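Sn-glycerol-3-phosphate ABC transporter substrate-binding protein UspB (PDB 4MFI) probably serves as the substrate-binding subunit of a mycobacterial ABC transporter, with specificity for glycerophosphocholine. Local coordinates at residues 136-141 and 378-383; 104-109 and 385-390; 61-66 and 327-332. All blocks are in the same frame, centred on the assembly; numbering follows the deposited sequence.

From the N terminus, residues 61-66 at the end of helix 50-63 open contact 3, helix 104-110 opens contact 2, and residues 136-141 open contact 1. Residues 327-332 then close contact 3, residues 378-383 close contact 1, and residues 385-390 close contact 2. Contact 1 is thus nested inside the loop of contact 2, while contact 3 crosses both. Contacts 1 and 2 touch, through the backbone oxygens of D138 and Y139 on the indole of W105, and together tie the chain after helix 366-374 to helix 104-110 and the turn before strand 140-141. Contact 3 joins two helix ends, its centre about 26 Å from that of contact 1.

Contact 1. Residues 136-141 and 378-383; sequences LADYEF and TRTQDY
The carboxylate of D138 is gripped at both oxygens while its side chain lies against T380. OD2 forms a salt bridge with R152 and accepts a hydrogen bond from T304 OG1. OD1 takes a hydrogen bond 2.6 Å long from a water, and that water accepts one from the backbone N of Q381 at 2.9 Å, so a single bound water links the acid to the backbone of the second segment. T380 fills the space beside this bridge: its CG2 lies 3.4 Å from D138 OD1, and the D138 and T380 side chains run antiparallel alongside one another. The same methyl meets A137 CB at 3.9 Å. T380 has CG2 anti to its own carbonyl carbon, with chi1 for OG1 at 57°; this turns the methyl, rather than the hydroxyl, to the carboxylate. Residues A137 to E140 form a type I beta turn that carries D138 out to this meeting. At the other end a second water donates to E140 O, 2.6 Å away, and is hydrogen-bonded to Y383 OH at 3.1 Å. Beside it Y383 CE2 reaches the edge of the F141 ring, 4.4 Å from CE1, a light apolar touch. On its far side the loop is held by D382, whose carboxylate bonds to Y221 N and W215 NE1. Two water bridges, the T380 methyl and a light ring contact thus join residues 136-141 to residues 378-383, a largely water-mediated meeting of turn and loop in the alpha/beta fold of the periplasmic binding protein clan.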
loop_
_atom_site.group_PDB
_atom_site.type_symbol
_atom_site.label_atom_id
_atom_site.label_comp_id
_atom_site.label_asym_id
_atom_site.label_seq_id
_atom_site.Cartn_x
_atom_site.Cartn_y
_atom_site.Cartn_z
ATOM N N LEU A 136 3.339 -3.569 10.410
ATOM C CA LEU A 136 3.320 -2.835 11.669
ATOM C C LEU A 136 4.355 -1.703 11.670
ATOM O O LEU A 136 4.086 -0.607 12.183
ATOM C CB LEU A 136 3.541 -3.783 12.851
ATOM C CG LEU A 136 3.452 -3.115 14.226
ATOM C CD1 LEU A 136 2.088 -2.469 14.429
ATOM C CD2 LEU A 136 3.727 -4.130 15.314
ATOM N N ALA A 137 5.526 -1.965 11.088
ATOM C CA ALA A 137 6.590 -0.959 10.994
ATOM C C ALA A 137 6.174 0.252 10.164
ATOM O O ALA A 137 6.735 1.338 10.320
ATOM C CB ALA A 137 7.859 -1.574 10.422
ATOM N N ASP A 138 5.197 0.063 9.277
ATOM C CA ASP A 138 4.660 1.154 8.462
ATOM C C ASP A 138 4.172 2.329 9.307
ATOM O O ASP A 138 4.136 3.467 8.821
ATOM C CB ASP A 138 3.473 0.670 7.625
ATOM C CG ASP A 138 3.880 -0.195 6.451
ATOM O OD1 ASP A 138 4.975 0.005 5.873
ATOM O OD2 ASP A 138 3.079 -1.075 6.086
ATOM N N TYR A 139 3.778 2.059 10.555
ATOM C CA TYR A 139 3.200 3.101 11.414
ATOM C C TYR A 139 4.124 3.542 12.529
ATOM O O TYR A 139 3.691 4.182 13.491
ATOM C CB TYR A 139 1.853 2.647 11.996
ATOM C CG TYR A 139 0.930 2.131 10.923
ATOM C CD1 TYR A 139 0.325 2.997 10.017
ATOM C CD2 TYR A 139 0.680 0.770 10.795
ATOM C CE1 TYR A 139 -0.507 2.516 9.016
ATOM C CE2 TYR A 139 -0.151 0.286 9.808
ATOM C CZ TYR A 139 -0.742 1.157 8.920
ATOM O OH TYR A 139 -1.566 0.655 7.935
ATOM N N GLU A 140 5.398 3.187 12.405
ATOM C CA GLU A 140 6.385 3.527 13.417
ATOM C C GLU A 140 7.083 4.827 13.058
ATOM O O GLU A 140 7.467 5.054 11.905
ATOM C CB GLU A 140 7.406 2.394 13.573
ATOM C CG GLU A 140 8.429 2.624 14.676
ATOM C CD GLU A 140 9.781 3.071 14.141
ATOM O OE1 GLU A 140 10.506 3.794 14.859
ATOM O OE2 GLU A 140 10.126 2.691 13.000
ATOM N N PHE A 141 7.211 5.698 14.043
ATOM C CA PHE A 141 8.036 6.875 13.887
ATOM C C PHE A 141 8.692 7.208 15.207
ATOM O O PHE A 141 8.012 7.330 16.236
ATOM C CB PHE A 141 7.231 8.062 13.391
ATOM C CG PHE A 141 8.069 9.273 13.147
ATOM C CD1 PHE A 141 8.995 9.289 12.113
ATOM C CD2 PHE A 141 7.954 10.384 13.959
ATOM C CE1 PHE A 141 9.786 10.400 11.889
ATOM C CE2 PHE A 141 8.736 11.503 13.744
ATOM C CZ PHE A 141 9.657 11.512 12.708
ATOM N N THR A 378 8.933 -7.329 1.899
ATOM C CA THR A 378 8.508 -5.962 1.631
ATOM C C THR A 378 9.296 -4.978 2.493
ATOM O O THR A 378 9.953 -5.364 3.463
ATOM C CB THR A 378 6.987 -5.774 1.847
ATOM O OG1 THR A 378 6.627 -6.243 3.150
ATOM C CG2 THR A 378 6.197 -6.552 0.807
ATOM N N ARG A 379 9.209 -3.700 2.130
ATOM C CA ARG A 379 10.003 -2.638 2.735
ATOM C C ARG A 379 9.067 -1.461 2.986
ATOM O O ARG A 379 8.173 -1.194 2.172
ATOM C CB ARG A 379 11.132 -2.248 1.750
ATOM C CG ARG A 379 11.926 -0.961 2.046
ATOM C CD ARG A 379 13.153 -0.840 1.120
ATOM N NE ARG A 379 13.752 0.498 1.166
ATOM C CZ ARG A 379 14.880 0.852 0.557
ATOM N NH1 ARG A 379 15.587 -0.037 -0.134
ATOM N NH2 ARG A 379 15.317 2.101 0.656
ATOM N N THR A 380 9.251 -0.768 4.109
ATOM C CA THR A 380 8.476 0.446 4.382
ATOM C C THR A 380 8.794 1.537 3.357
ATOM O O THR A 380 9.892 1.583 2.780
ATOM C CB THR A 380 8.694 0.970 5.813
ATOM O OG1 THR A 380 10.088 1.210 6.011
ATOM C CG2 THR A 380 8.202 -0.051 6.854
ATOM N N GLN A 381 7.816 2.396 3.108
ATOM C CA GLN A 381 7.923 3.362 2.024
ATOM C C GLN A 381 8.855 4.534 2.316
ATOM O O GLN A 381 9.105 4.878 3.470
ATOM C CB GLN A 381 6.543 3.897 1.666
ATOM C CG GLN A 381 5.592 2.844 1.137
ATOM C CD GLN A 381 4.346 3.467 0.566
ATOM O OE1 GLN A 381 4.407 4.162 -0.457
ATOM N NE2 GLN A 381 3.209 3.261 1.235
ATOM N N ASP A 382 9.357 5.150 1.253
ATOM C CA ASP A 382 10.215 6.328 1.399
ATOM C C ASP A 382 9.446 7.484 2.034
ATOM O O ASP A 382 8.283 7.728 1.703
ATOM C CB ASP A 382 10.762 6.763 0.040
ATOM C CG ASP A 382 11.733 5.770 -0.561
ATOM O OD1 ASP A 382 12.294 4.909 0.161
ATOM O OD2 ASP A 382 11.949 5.881 -1.783
ATOM N N TYR A 383 10.102 8.196 2.950
ATOM C CA TYR A 383 9.455 9.318 3.643
ATOM C C TYR A 383 8.951 10.356 2.640
ATOM O O TYR A 383 7.907 10.984 2.855
ATOM C CB TYR A 383 10.412 10.012 4.619
ATOM C CG TYR A 383 10.798 9.263 5.879
ATOM C CD1 TYR A 383 10.622 7.882 6.016
ATOM C CD2 TYR A 383 11.386 9.947 6.934
ATOM C CE1 TYR A 383 11.006 7.222 7.185
ATOM C CE2 TYR A 383 11.772 9.306 8.089
ATOM C CZ TYR A 383 11.588 7.946 8.222
ATOM O OH TYR A 383 11.986 7.329 9.394
HETATM O O HOH W 1 5.453 2.328 4.768
HETATM O O HOH W 2 9.406 5.860 10.370
#

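Contact 2. Residues 104-109 and 385-390; sequences WWFHFA and RVFLPG
F106 and F387 lie face against face in an offset stack, ring centroids 4.0 Å apart and planes 17° from parallel. Here the packing is tight: F387 CD1 comes within 3.4 Å of F106 CB, and F387 CB sits over the F106 face in a CH-pi contact 4.0 Å from the centroid. F106 has its CG anti to the backbone N (chi1 -179°), which swings the ring out from helix 104-110 to meet F387. W105 adds a second, obliquely placed aromatic neighbour. Its CZ2 is 3.6 Å from F387 CE1, and its six-membered ring stands at 90° to the F387 plane. F387 thus meets a nearly parallel ring and a perpendicular one, both on the same side of its plane. The cluster continues beyond both segments, since F106 meets F141 edge-to-face, W105 meets Y139 likewise, and F387 meets the ring of Y383. The contact thins out along the backbone: V386 O is 4.4 Å from F106 CB. Farther out, the solvent-exposed H107 and the partly exposed P389 bury almost nothing against the opposite segment, with P389 packing on I428 instead. All four residues that touch are buried, and the contact buries 204 Å² with no polar bond between the segments. Its cohesion probably comes mainly from ring-ring dispersion and the exclusion of water, with the shapes and tilts of the rings, rather than directed polar bonds, setting how helix and loop meet.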
loop_
_atom_site.group_PDB
_atom_site.type_symbol
_atom_site.label_atom_id
_atom_site.label_comp_id
_atom_site.label_asym_id
_atom_site.label_seq_id
_atom_site.Cartn_x
_atom_site.Cartn_y
_atom_site.Cartn_z
ATOM N N TRP A 104 -1.914 9.767 5.192
ATOM C CA TRP A 104 -2.631 10.587 6.155
ATOM C C TRP A 104 -2.269 10.300 7.610
ATOM O O TRP A 104 -2.347 11.201 8.444
ATOM C CB TRP A 104 -4.137 10.454 5.957
ATOM C CG TRP A 104 -4.690 11.262 4.814
ATOM C CD1 TRP A 104 -5.150 10.790 3.612
ATOM C CD2 TRP A 104 -4.852 12.684 4.771
ATOM N NE1 TRP A 104 -5.588 11.835 2.828
ATOM C CE2 TRP A 104 -5.422 13.006 3.519
ATOM C CE3 TRP A 104 -4.579 13.718 5.672
ATOM C CZ2 TRP A 104 -5.720 14.315 3.149
ATOM C CZ3 TRP A 104 -4.877 15.018 5.306
ATOM C CH2 TRP A 104 -5.437 15.307 4.050
ATOM N N TRP A 105 -1.881 9.070 7.937
ATOM C CA TRP A 105 -1.631 8.779 9.349
ATOM C C TRP A 105 -0.520 9.667 9.916
ATOM O O TRP A 105 -0.657 10.190 11.026
ATOM C CB TRP A 105 -1.383 7.283 9.616
ATOM C CG TRP A 105 0.019 6.812 9.332
ATOM C CD1 TRP A 105 0.443 6.134 8.226
ATOM C CD2 TRP A 105 1.171 6.965 10.177
ATOM N NE1 TRP A 105 1.785 5.863 8.325
ATOM C CE2 TRP A 105 2.258 6.362 9.512
ATOM C CE3 TRP A 105 1.388 7.556 11.429
ATOM C CZ2 TRP A 105 3.546 6.337 10.049
ATOM C CZ3 TRP A 105 2.674 7.531 11.969
ATOM C CH2 TRP A 105 3.735 6.924 11.277
ATOM N N PHE A 106 0.553 9.876 9.150
ATOM C CA PHE A 106 1.667 10.676 9.665
ATOM C C PHE A 106 1.275 12.142 9.769
ATOM O O PHE A 106 1.683 12.829 10.705
ATOM C CB PHE A 106 2.928 10.524 8.813
ATOM C CG PHE A 106 4.103 11.320 9.328
ATOM C CD1 PHE A 106 4.893 10.827 10.355
ATOM C CD2 PHE A 106 4.414 12.561 8.785
ATOM C CE1 PHE A 106 5.975 11.556 10.835
ATOM C CE2 PHE A 106 5.491 13.294 9.264
ATOM C CZ PHE A 106 6.273 12.792 10.290
ATOM N N HIS A 107 0.496 12.627 8.804
ATOM C CA HIS A 107 -0.012 13.989 8.874
ATOM C C HIS A 107 -0.683 14.251 10.221
ATOM O O HIS A 107 -0.419 15.259 10.888
ATOM C CB HIS A 107 -1.000 14.251 7.747
ATOM C CG HIS A 107 -1.746 15.529 7.906
ATOM N ND1 HIS A 107 -1.213 16.751 7.555
ATOM C CD2 HIS A 107 -2.976 15.783 8.417
ATOM C CE1 HIS A 107 -2.090 17.700 7.824
ATOM N NE2 HIS A 107 -3.165 17.141 8.354
ATOM N N PHE A 108 -1.541 13.329 10.638
ATOM C CA PHE A 108 -2.214 13.485 11.919
ATOM C C PHE A 108 -1.318 13.192 13.126
ATOM O O PHE A 108 -1.404 13.887 14.138
ATOM C CB PHE A 108 -3.494 12.648 11.948
ATOM C CG PHE A 108 -4.557 13.165 11.025
ATOM C CD1 PHE A 108 -5.149 14.399 11.258
ATOM C CD2 PHE A 108 -4.953 12.435 9.912
ATOM C CE1 PHE A 108 -6.132 14.889 10.410
ATOM C CE2 PHE A 108 -5.936 12.921 9.053
ATOM C CZ PHE A 108 -6.524 14.153 9.304
ATOM N N ALA A 109 -0.463 12.175 13.027
ATOM C CA ALA A 109 0.454 11.860 14.122
ATOM C C ALA A 109 1.369 13.043 14.429
ATOM O O ALA A 109 1.567 13.402 15.594
ATOM C CB ALA A 109 1.280 10.628 13.801
ATOM N N ARG A 385 7.505 9.978 -0.098
ATOM C CA ARG A 385 6.177 9.624 -0.600
ATOM C C ARG A 385 5.092 9.715 0.473
ATOM O O ARG A 385 4.009 10.253 0.225
ATOM C CB ARG A 385 6.155 8.232 -1.264
ATOM C CG ARG A 385 4.798 7.949 -1.903
ATOM C CD ARG A 385 4.677 6.592 -2.631
ATOM N NE ARG A 385 3.333 6.573 -3.208
ATOM C CZ ARG A 385 2.239 6.262 -2.521
ATOM N NH1 ARG A 385 2.336 5.839 -1.266
ATOM N NH2 ARG A 385 1.045 6.359 -3.086
ATOM N N VAL A 386 5.373 9.198 1.665
ATOM C CA VAL A 386 4.313 9.038 2.669
ATOM C C VAL A 386 4.250 10.056 3.805
ATOM O O VAL A 386 3.197 10.199 4.430
ATOM C CB VAL A 386 4.305 7.612 3.287
ATOM C CG1 VAL A 386 3.854 6.577 2.247
ATOM C CG2 VAL A 386 5.674 7.260 3.903
ATOM N N PHE A 387 5.356 10.745 4.085
ATOM C CA PHE A 387 5.400 11.710 5.198
ATOM C C PHE A 387 5.478 13.159 4.732
ATOM O O PHE A 387 5.235 14.080 5.508
ATOM C CB PHE A 387 6.611 11.453 6.103
ATOM C CG PHE A 387 6.571 10.148 6.867
ATOM C CD1 PHE A 387 5.433 9.342 6.891
ATOM C CD2 PHE A 387 7.686 9.741 7.586
ATOM C CE1 PHE A 387 5.417 8.147 7.612
ATOM C CE2 PHE A 387 7.670 8.560 8.314
ATOM C CZ PHE A 387 6.533 7.759 8.322
ATOM N N LEU A 388 5.848 13.358 3.477
ATOM C CA LEU A 388 6.056 14.692 2.929
ATOM C C LEU A 388 4.774 15.063 2.192
ATOM O O LEU A 388 4.356 14.345 1.284
ATOM C CB LEU A 388 7.252 14.647 1.975
ATOM C CG LEU A 388 7.888 15.948 1.474
ATOM C CD1 LEU A 388 9.264 15.650 0.898
ATOM C CD2 LEU A 388 7.007 16.662 0.444
ATOM N N PRO A 389 4.138 16.180 2.580
ATOM C CA PRO A 389 2.831 16.549 2.026
ATOM C C PRO A 389 2.814 16.586 0.507
ATOM O O PRO A 389 3.636 17.275 -0.102
ATOM C CB PRO A 389 2.596 17.958 2.589
ATOM C CG PRO A 389 3.337 17.960 3.877
ATOM C CD PRO A 389 4.580 17.125 3.622
ATOM N N GLY A 390 1.894 15.828 -0.084
ATOM C CA GLY A 390 1.770 15.719 -1.528
ATOM C C GLY A 390 2.898 15.011 -2.267
ATOM O O GLY A 390 2.903 14.994 -3.497
#

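Contact 3. Residues 61-66 and 327-332; sequences QDRFPT and IAFVTN
F329 projects from the last turn of helix 317-330 toward R63, the last residue of helix 50-63, and F64 just beyond it, so that two helix termini meet on the alpha/beta fold of the periplasmic binding protein clan. Between the arginine and the ring the meeting is of face and edge. F329 CE1 stands over the centre of the R63 guanidinium, 3.9 Å from NH1, and the two planes are 89° apart. The charged group therefore faces the ring's rim, and its own flat side covers the C-H edge. R63 reaches this position because its chain bends twice, at chi2 (67°) and chi3 (60°), folding the guanidinium back; CB and CG lie alongside the same CE1, each at 4.0 Å. Apolar contact adds F64, whose ring edge approaches F329 with CE1 4.2 Å from CD1. F64 in turn stacks on F60 of its own helix, while F329 also touches R59. Water supplies the polar link: one molecule accepts from N332 ND2 at 3.0 Å and, weakly, from R63 NH2 at 3.4 Å, bridging the helix ends near the surface. Hydrogen bonds also mark the junction between helices 317-330 and 333-343. N332 caps the start of the latter, its OD1 accepting from N335 N. T331, just past helix 317-330, turns its hydroxyl back to I327 O, 2.8 Å from OG1, and that carbonyl oxygen also accepts from T331 N at 3.2 Å, the two donors arriving from opposite faces of the carbonyl plane.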
loop_
_atom_site.group_PDB
_atom_site.type_symbol
_atom_site.label_atom_id
_atom_site.label_comp_id
_atom_site.label_asym_id
_atom_site.label_seq_id
_atom_site.Cartn_x
_atom_site.Cartn_y
_atom_site.Cartn_z
ATOM N N GLN A 61 -18.574 -7.878 19.600
ATOM C CA GLN A 61 -19.608 -7.710 20.613
ATOM C C GLN A 61 -19.949 -9.023 21.319
ATOM O O GLN A 61 -20.363 -9.014 22.481
ATOM C CB GLN A 61 -20.845 -7.046 20.007
ATOM C CG GLN A 61 -20.565 -5.608 19.576
ATOM C CD GLN A 61 -21.746 -4.918 18.924
ATOM O OE1 GLN A 61 -21.754 -3.696 18.781
ATOM N NE2 GLN A 61 -22.745 -5.694 18.518
ATOM N N ASP A 62 -19.751 -10.150 20.635
ATOM C CA ASP A 62 -19.902 -11.461 21.278
ATOM C C ASP A 62 -18.818 -11.695 22.330
ATOM O O ASP A 62 -19.082 -12.254 23.396
ATOM C CB ASP A 62 -19.840 -12.594 20.249
ATOM C CG ASP A 62 -21.101 -12.707 19.414
ATOM O OD1 ASP A 62 -21.028 -13.296 18.314
ATOM O OD2 ASP A 62 -22.164 -12.217 19.855
ATOM N N ARG A 63 -17.596 -11.272 22.013
ATOM C CA ARG A 63 -16.440 -11.497 22.875
ATOM C C ARG A 63 -16.378 -10.473 24.001
ATOM O O ARG A 63 -15.921 -10.777 25.105
ATOM C CB ARG A 63 -15.158 -11.436 22.036
ATOM C CG ARG A 63 -13.879 -11.775 22.788
ATOM C CD ARG A 63 -13.834 -13.246 23.205
ATOM N NE ARG A 63 -13.909 -14.149 22.059
ATOM C CZ ARG A 63 -12.864 -14.496 21.314
ATOM N NH1 ARG A 63 -11.656 -14.023 21.593
ATOM N NH2 ARG A 63 -13.024 -15.317 20.284
ATOM N N PHE A 64 -16.831 -9.257 23.708
ATOM C CA PHE A 64 -16.830 -8.162 24.676
ATOM C C PHE A 64 -18.267 -7.672 24.856
ATOM O O PHE A 64 -18.639 -6.626 24.326
ATOM C CB PHE A 64 -15.953 -7.005 24.176
ATOM C CG PHE A 64 -14.479 -7.330 24.105
ATOM C CD1 PHE A 64 -13.944 -7.969 22.994
ATOM C CD2 PHE A 64 -13.621 -6.974 25.142
ATOM C CE1 PHE A 64 -12.582 -8.252 22.923
ATOM C CE2 PHE A 64 -12.264 -7.255 25.074
ATOM C CZ PHE A 64 -11.745 -7.895 23.965
ATOM N N PRO A 65 -19.086 -8.432 25.608
ATOM C CA PRO A 65 -20.531 -8.169 25.669
ATOM C C PRO A 65 -20.909 -6.844 26.328
ATOM O O PRO A 65 -22.067 -6.436 26.239
ATOM C CB PRO A 65 -21.069 -9.350 26.487
ATOM C CG PRO A 65 -19.900 -9.846 27.262
ATOM C CD PRO A 65 -18.716 -9.636 26.369
ATOM N N THR A 66 -19.952 -6.183 26.971
ATOM C CA THR A 66 -20.224 -4.908 27.625
ATOM C C THR A 66 -19.919 -3.719 26.713
ATOM O O THR A 66 -20.173 -2.571 27.076
ATOM C CB THR A 66 -19.414 -4.761 28.930
ATOM O OG1 THR A 66 -18.024 -4.610 28.618
ATOM C CG2 THR A 66 -19.600 -5.983 29.813
ATOM N N ILE A 327 -9.563 -2.686 17.953
ATOM C CA ILE A 327 -8.576 -2.754 16.881
ATOM C C ILE A 327 -7.806 -4.066 16.926
ATOM O O ILE A 327 -7.631 -4.713 15.894
ATOM C CB ILE A 327 -7.594 -1.570 16.952
ATOM C CG1 ILE A 327 -8.307 -0.269 16.584
ATOM C CG2 ILE A 327 -6.417 -1.787 16.017
ATOM C CD1 ILE A 327 -7.467 0.956 16.844
ATOM N N ALA A 328 -7.360 -4.461 18.116
ATOM C CA ALA A 328 -6.597 -5.697 18.261
ATOM C C ALA A 328 -7.454 -6.914 17.916
ATOM O O ALA A 328 -6.966 -7.888 17.333
ATOM C CB ALA A 328 -6.038 -5.821 19.677
ATOM N N PHE A 329 -8.732 -6.865 18.273
ATOM C CA PHE A 329 -9.613 -7.994 18.000
ATOM C C PHE A 329 -9.878 -8.167 16.504
ATOM O O PHE A 329 -9.753 -9.270 15.967
ATOM C CB PHE A 329 -10.932 -7.865 18.765
ATOM C CG PHE A 329 -11.881 -8.995 18.513
ATOM C CD1 PHE A 329 -11.777 -10.177 19.231
ATOM C CD2 PHE A 329 -12.863 -8.889 17.537
ATOM C CE1 PHE A 329 -12.646 -11.233 18.987
ATOM C CE2 PHE A 329 -13.731 -9.931 17.291
ATOM C CZ PHE A 329 -13.625 -11.106 18.013
ATOM N N VAL A 330 -10.240 -7.085 15.823
ATOM C CA VAL A 330 -10.615 -7.216 14.417
ATOM C C VAL A 330 -9.416 -7.511 13.520
ATOM O O VAL A 330 -9.589 -7.919 12.368
ATOM C CB VAL A 330 -11.435 -6.016 13.890
ATOM C CG1 VAL A 330 -12.698 -5.831 14.723
ATOM C CG2 VAL A 330 -10.594 -4.731 13.860
ATOM N N THR A 331 -8.208 -7.320 14.053
ATOM C CA THR A 331 -6.984 -7.670 13.329
ATOM C C THR A 331 -6.280 -8.883 13.941
ATOM O O THR A 331 -5.075 -9.091 13.729
ATOM C CB THR A 331 -5.997 -6.481 13.226
ATOM O OG1 THR A 331 -5.597 -6.069 14.538
ATOM C CG2 THR A 331 -6.629 -5.312 12.468
ATOM N N ASN A 332 -7.025 -9.694 14.691
ATOM C CA ASN A 332 -6.458 -10.937 15.210
ATOM C C ASN A 332 -6.310 -11.958 14.063
ATOM O O ASN A 332 -6.763 -11.691 12.944
ATOM C CB ASN A 332 -7.216 -11.434 16.469
ATOM C CG ASN A 332 -8.525 -12.169 16.167
ATOM O OD1 ASN A 332 -8.814 -12.549 15.035
ATOM N ND2 ASN A 332 -9.310 -12.404 17.219
HETATM O O HOH W 3 -11.310 -14.569 17.497
#